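Long-range contact in 4'-phospho-dehydrooxetanocin synthase (Bacillus megaterium, PDB 5UL3), which uses a radical generated from S-adenosylmethionine, with cobalamin and an iron-sulfur cluster as cofactors, to contract the sugar ring of dAMP to an oxetane aldehyde: residues 592-603 with 683-694. Numbering follows the deposited sequence.
Sequences NLSEACQMWIDS and KENILNVMTNWQ
K683 reaches across from the first turn of its helix to N592 and E595, one turn apart on the facing helix. Its chain runs straight as far as CE and bends only at the last torsion (chi4 -67°), which brings K683 NZ 2.7 Å from N592 OD1 in a hydrogen bond. The same NZ forms a longer salt bridge, 3.2 Å from E595 OE1, which it meets from above the carboxylate plane. A long, flexible lysine suits this exposed margin, and the amide of N592 serves two partners, since ND2 bonds to the carbonyl of G681.

Apolar contacts fill the middle. A596 is small enough for I686 CG2 to lie 3.6 Å from A596 CB, while I686 CD1 rests on N592 CB. M690, bent at chi3, lays its CE against A596 CB, while M690 SD sits 3.3 Å from A596 O. Helices 588-617 and 683-709, in the C-terminal helix bundle and away from the cofactors, run in the same general direction here, their local axes 39° apart and 10.1 Å at closest approach.

Farther along, aromatic groups take over. M690 also makes an oblique Met-aromatic contact with W600, where CG anti to the backbone N carries the six-membered ring toward the other helix and CE3 meets M690 CG. W600 CH2 lies 3.8 Å from W693 CD1, the ring planes inclined at 51°. These large buried indoles bridge the wider gap, and their NE1 atoms bond to S637 and the carbonyl of I636, both on helix 620-648. Beside them, in one of the two conformers of S603, a water hydrogen-bonded to S603 OG also accepts from Q694 NE2, while Q694 OE1 accepts from the backbone N of G733.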
loop_
_atom_site.group_PDB
_atom_site.type_symbol
_atom_site.label_atom_id
_atom_site.label_comp_id
_atom_site.label_asym_id
_atom_site.label_seq_id
_atom_site.Cartn_x
_atom_site.Cartn_y
_atom_site.Cartn_z
ATOM N N ASN A 592 -30.617 -3.760 -4.405
ATOM C CA ASN A 592 -31.243 -3.836 -3.089
ATOM C C ASN A 592 -30.484 -4.780 -2.164
ATOM O O ASN A 592 -30.376 -4.521 -0.961
ATOM C CB ASN A 592 -32.703 -4.286 -3.212
ATOM C CG ASN A 592 -33.579 -3.258 -3.890
ATOM O OD1 ASN A 592 -33.210 -2.090 -4.012
ATOM N ND2 ASN A 592 -34.761 -3.689 -4.330
ATOM N N LEU A 593 -29.968 -5.883 -2.704
ATOM C CA LEU A 593 -29.208 -6.820 -1.888
ATOM C C LEU A 593 -27.886 -6.205 -1.434
ATOM O O LEU A 593 -27.472 -6.382 -0.280
ATOM C CB LEU A 593 -28.957 -8.102 -2.672
ATOM C CG LEU A 593 -30.142 -9.037 -2.889
ATOM C CD1 LEU A 593 -29.719 -10.085 -3.913
ATOM C CD2 LEU A 593 -30.547 -9.683 -1.587
ATOM N N SER A 594 -27.226 -5.468 -2.329
ATOM C CA SER A 594 -25.996 -4.774 -1.965
ATOM C C SER A 594 -26.263 -3.735 -0.886
ATOM O O SER A 594 -25.527 -3.646 0.102
ATOM C CB SER A 594 -25.376 -4.125 -3.205
ATOM O OG SER A 594 -24.423 -3.124 -2.849
ATOM N N GLU A 595 -27.331 -2.946 -1.053
ATOM C CA GLU A 595 -27.692 -1.956 -0.043
ATOM C C GLU A 595 -27.977 -2.609 1.303
ATOM O O GLU A 595 -27.534 -2.109 2.346
ATOM C CB GLU A 595 -28.910 -1.149 -0.507
ATOM C CG GLU A 595 -29.339 -0.047 0.447
ATOM C CD GLU A 595 -30.615 0.661 0.002
ATOM O OE1 GLU A 595 -31.673 0.000 -0.071
ATOM O OE2 GLU A 595 -30.559 1.879 -0.274
ATOM N N ALA A 596 -28.729 -3.713 1.308
ATOM C CA ALA A 596 -29.040 -4.378 2.572
ATOM C C ALA A 596 -27.773 -4.868 3.261
ATOM O O ALA A 596 -27.652 -4.776 4.485
ATOM C CB ALA A 596 -29.991 -5.550 2.350
ATOM N N CYS A 597 -26.830 -5.412 2.491
ATOM C CA CYS A 597 -25.582 -5.882 3.086
ATOM C C CYS A 597 -24.777 -4.727 3.666
ATOM O O CYS A 597 -24.158 -4.871 4.728
ATOM C CB CYS A 597 -24.774 -6.658 2.055
ATOM S SG CYS A 597 -25.456 -8.291 1.693
ATOM N N GLN A 598 -24.767 -3.568 2.994
ATOM C CA GLN A 598 -24.146 -2.399 3.620
ATOM C C GLN A 598 -24.855 -2.022 4.917
ATOM O O GLN A 598 -24.205 -1.673 5.909
ATOM C CB GLN A 598 -24.131 -1.202 2.672
ATOM C CG GLN A 598 -23.441 -0.001 3.297
ATOM C CD GLN A 598 -21.956 -0.259 3.501
ATOM O OE1 GLN A 598 -21.239 -0.582 2.551
ATOM N NE2 GLN A 598 -21.490 -0.132 4.736
ATOM N N MET A 599 -26.190 -2.077 4.937
ATOM C CA MET A 599 -26.896 -1.757 6.174
ATOM C C MET A 599 -26.591 -2.784 7.262
ATOM O O MET A 599 -26.481 -2.436 8.442
ATOM C CB MET A 599 -28.405 -1.671 5.910
ATOM C CG MET A 599 -28.763 -0.551 4.952
ATOM S SD MET A 599 -30.542 -0.528 4.554
ATOM C CE MET A 599 -31.125 0.629 5.765
ATOM N N TRP A 600 -26.439 -4.049 6.881
ATOM C CA TRP A 600 -26.019 -5.064 7.840
ATOM C C TRP A 600 -24.673 -4.693 8.446
ATOM O O TRP A 600 -24.508 -4.696 9.667
ATOM C CB TRP A 600 -25.933 -6.421 7.145
ATOM C CG TRP A 600 -25.414 -7.534 8.001
ATOM C CD1 TRP A 600 -24.116 -7.985 8.080
ATOM C CD2 TRP A 600 -26.185 -8.374 8.869
ATOM N NE1 TRP A 600 -24.043 -9.054 8.954
ATOM C CE2 TRP A 600 -25.297 -9.307 9.452
ATOM C CE3 TRP A 600 -27.539 -8.432 9.208
ATOM C CZ2 TRP A 600 -25.726 -10.277 10.358
ATOM C CZ3 TRP A 600 -27.961 -9.403 10.102
ATOM C CH2 TRP A 600 -27.062 -10.309 10.666
ATOM N N ILE A 601 -23.704 -4.361 7.594
ATOM C CA ILE A 601 -22.377 -3.980 8.080
ATOM C C ILE A 601 -22.473 -2.791 9.029
ATOM O O ILE A 601 -21.897 -2.799 10.124
ATOM C CB ILE A 601 -21.447 -3.690 6.892
ATOM C CG1 ILE A 601 -21.117 -5.007 6.191
ATOM C CG2 ILE A 601 -20.191 -2.931 7.376
ATOM C CD1 ILE A 601 -20.574 -4.860 4.766
ATOM N N ASP A 602 -23.217 -1.754 8.632
ATOM C CA ASP A 602 -23.348 -0.573 9.482
ATOM C C ASP A 602 -23.973 -0.921 10.831
ATOM O O ASP A 602 -23.584 -0.363 11.866
ATOM C CB ASP A 602 -24.188 0.495 8.772
ATOM C CG ASP A 602 -23.486 1.093 7.551
ATOM O OD1 ASP A 602 -22.280 0.840 7.353
ATOM O OD2 ASP A 602 -24.153 1.823 6.783
ATOM N N SER A 603 -24.936 -1.850 10.834
ATOM C CA SER A 603 -25.683 -2.211 12.036
ATOM C C SER A 603 -24.844 -2.975 13.054
ATOM O O SER A 603 -25.199 -3.003 14.239
ATOM C CB SER A 603 -26.911 -3.047 11.653
ATOM O OG SER A 603 -26.553 -4.346 11.189
ATOM N N LYS A 683 -37.232 -3.604 -1.575
ATOM C CA LYS A 683 -36.454 -3.211 -0.402
ATOM C C LYS A 683 -37.179 -3.579 0.884
ATOM O O LYS A 683 -36.558 -4.041 1.850
ATOM C CB LYS A 683 -36.172 -1.710 -0.429
ATOM C CG LYS A 683 -35.395 -1.208 -1.630
ATOM C CD LYS A 683 -35.171 0.293 -1.509
ATOM C CE LYS A 683 -34.499 0.874 -2.730
ATOM N NZ LYS A 683 -33.106 0.384 -2.884
ATOM N N GLU A 684 -38.503 -3.399 0.906
ATOM C CA GLU A 684 -39.279 -3.681 2.105
ATOM C C GLU A 684 -39.205 -5.158 2.474
ATOM O O GLU A 684 -39.015 -5.508 3.645
ATOM C CB GLU A 684 -40.732 -3.244 1.904
ATOM C CG GLU A 684 -41.510 -3.072 3.200
ATOM C CD GLU A 684 -42.941 -2.612 2.971
ATOM O OE1 GLU A 684 -43.682 -3.296 2.229
ATOM O OE2 GLU A 684 -43.322 -1.561 3.532
ATOM N N ASN A 685 -39.365 -6.044 1.492
ATOM C CA ASN A 685 -39.307 -7.467 1.803
ATOM C C ASN A 685 -37.898 -7.871 2.215
ATOM O O ASN A 685 -37.720 -8.645 3.160
ATOM C CB ASN A 685 -39.771 -8.302 0.608
ATOM C CG ASN A 685 -39.920 -9.782 0.954
ATOM O OD1 ASN A 685 -40.606 -10.148 1.913
ATOM N ND2 ASN A 685 -39.268 -10.637 0.180
ATOM N N ILE A 686 -36.887 -7.351 1.515
ATOM C CA ILE A 686 -35.502 -7.689 1.838
ATOM C C ILE A 686 -35.174 -7.276 3.273
ATOM O O ILE A 686 -34.602 -8.060 4.040
ATOM C CB ILE A 686 -34.559 -7.054 0.796
ATOM C CG1 ILE A 686 -34.632 -7.848 -0.504
ATOM C CG2 ILE A 686 -33.107 -7.006 1.286
ATOM C CD1 ILE A 686 -33.975 -7.165 -1.693
ATOM N N LEU A 687 -35.584 -6.070 3.674
ATOM C CA LEU A 687 -35.362 -5.631 5.052
ATOM C C LEU A 687 -36.059 -6.540 6.057
ATOM O O LEU A 687 -35.503 -6.835 7.122
ATOM C CB LEU A 687 -35.827 -4.190 5.232
ATOM C CG LEU A 687 -34.963 -3.076 4.647
ATOM C CD1 LEU A 687 -35.302 -1.760 5.330
ATOM C CD2 LEU A 687 -33.476 -3.385 4.780
ATOM N N ASN A 688 -37.293 -6.971 5.756
ATOM C CA ASN A 688 -38.000 -7.874 6.664
ATOM C C ASN A 688 -37.270 -9.198 6.795
ATOM O O ASN A 688 -37.220 -9.787 7.881
ATOM C CB ASN A 688 -39.429 -8.139 6.172
ATOM C CG ASN A 688 -40.389 -7.016 6.494
ATOM O OD1 ASN A 688 -40.149 -6.200 7.388
ATOM N ND2 ASN A 688 -41.500 -6.974 5.765
ATOM N N VAL A 689 -36.732 -9.699 5.685
ATOM C CA VAL A 689 -35.956 -10.934 5.717
ATOM C C VAL A 689 -34.705 -10.740 6.566
ATOM O O VAL A 689 -34.346 -11.604 7.376
ATOM C CB VAL A 689 -35.607 -11.374 4.282
ATOM C CG1 VAL A 689 -34.708 -12.602 4.285
ATOM C CG2 VAL A 689 -36.884 -11.643 3.474
ATOM N N MET A 690 -34.027 -9.602 6.394
ATOM C CA MET A 690 -32.801 -9.346 7.150
ATOM C C MET A 690 -33.090 -9.145 8.631
ATOM O O MET A 690 -32.317 -9.600 9.480
ATOM C CB MET A 690 -32.074 -8.136 6.570
ATOM C CG MET A 690 -30.710 -7.880 7.201
ATOM S SD MET A 690 -29.667 -6.794 6.204
ATOM C CE MET A 690 -30.546 -5.233 6.267
ATOM N N THR A 691 -34.196 -8.462 8.968
ATOM C CA THR A 691 -34.602 -8.370 10.369
ATOM C C THR A 691 -34.716 -9.754 10.993
ATOM O O THR A 691 -34.341 -9.962 12.156
ATOM C CB THR A 691 -35.936 -7.621 10.490
ATOM O OG1 THR A 691 -35.765 -6.252 10.113
ATOM C CG2 THR A 691 -36.458 -7.683 11.915
ATOM N N ASN A 692 -35.216 -10.720 10.220
ATOM C CA ASN A 692 -35.360 -12.080 10.723
ATOM C C ASN A 692 -33.998 -12.716 10.955
ATOM O O ASN A 692 -33.760 -13.348 11.987
ATOM C CB ASN A 692 -36.182 -12.911 9.738
ATOM C CG ASN A 692 -36.986 -13.989 10.425
ATOM O OD1 ASN A 692 -36.910 -15.166 10.065
ATOM N ND2 ASN A 692 -37.752 -13.594 11.435
ATOM N N TRP A 693 -33.089 -12.561 9.991
ATOM C CA TRP A 693 -31.753 -13.115 10.146
ATOM C C TRP A 693 -31.005 -12.454 11.297
ATOM O O TRP A 693 -30.187 -13.099 11.960
ATOM C CB TRP A 693 -30.974 -12.947 8.843
ATOM C CG TRP A 693 -29.765 -13.797 8.792
ATOM C CD1 TRP A 693 -28.460 -13.398 8.965
ATOM C CD2 TRP A 693 -29.729 -15.207 8.572
ATOM N NE1 TRP A 693 -27.622 -14.484 8.847
ATOM C CE2 TRP A 693 -28.375 -15.601 8.600
ATOM C CE3 TRP A 693 -30.713 -16.176 8.342
ATOM C CZ2 TRP A 693 -27.983 -16.920 8.420
ATOM C CZ3 TRP A 693 -30.324 -17.483 8.160
ATOM C CH2 TRP A 693 -28.968 -17.847 8.194
ATOM N N GLN A 694 -31.276 -11.175 11.550
ATOM C CA GLN A 694 -30.612 -10.455 12.630
ATOM C C GLN A 694 -30.860 -11.100 13.990
ATOM O O GLN A 694 -30.058 -10.912 14.909
ATOM C CB GLN A 694 -31.070 -8.996 12.634
ATOM C CG GLN A 694 -30.406 -8.131 13.705
ATOM C CD GLN A 694 -30.833 -6.682 13.644
ATOM O OE1 GLN A 694 -32.017 -6.370 13.770
ATOM N NE2 GLN A 694 -29.871 -5.780 13.453
HETATM O O HOH W 1 -27.312 -6.574 12.712
#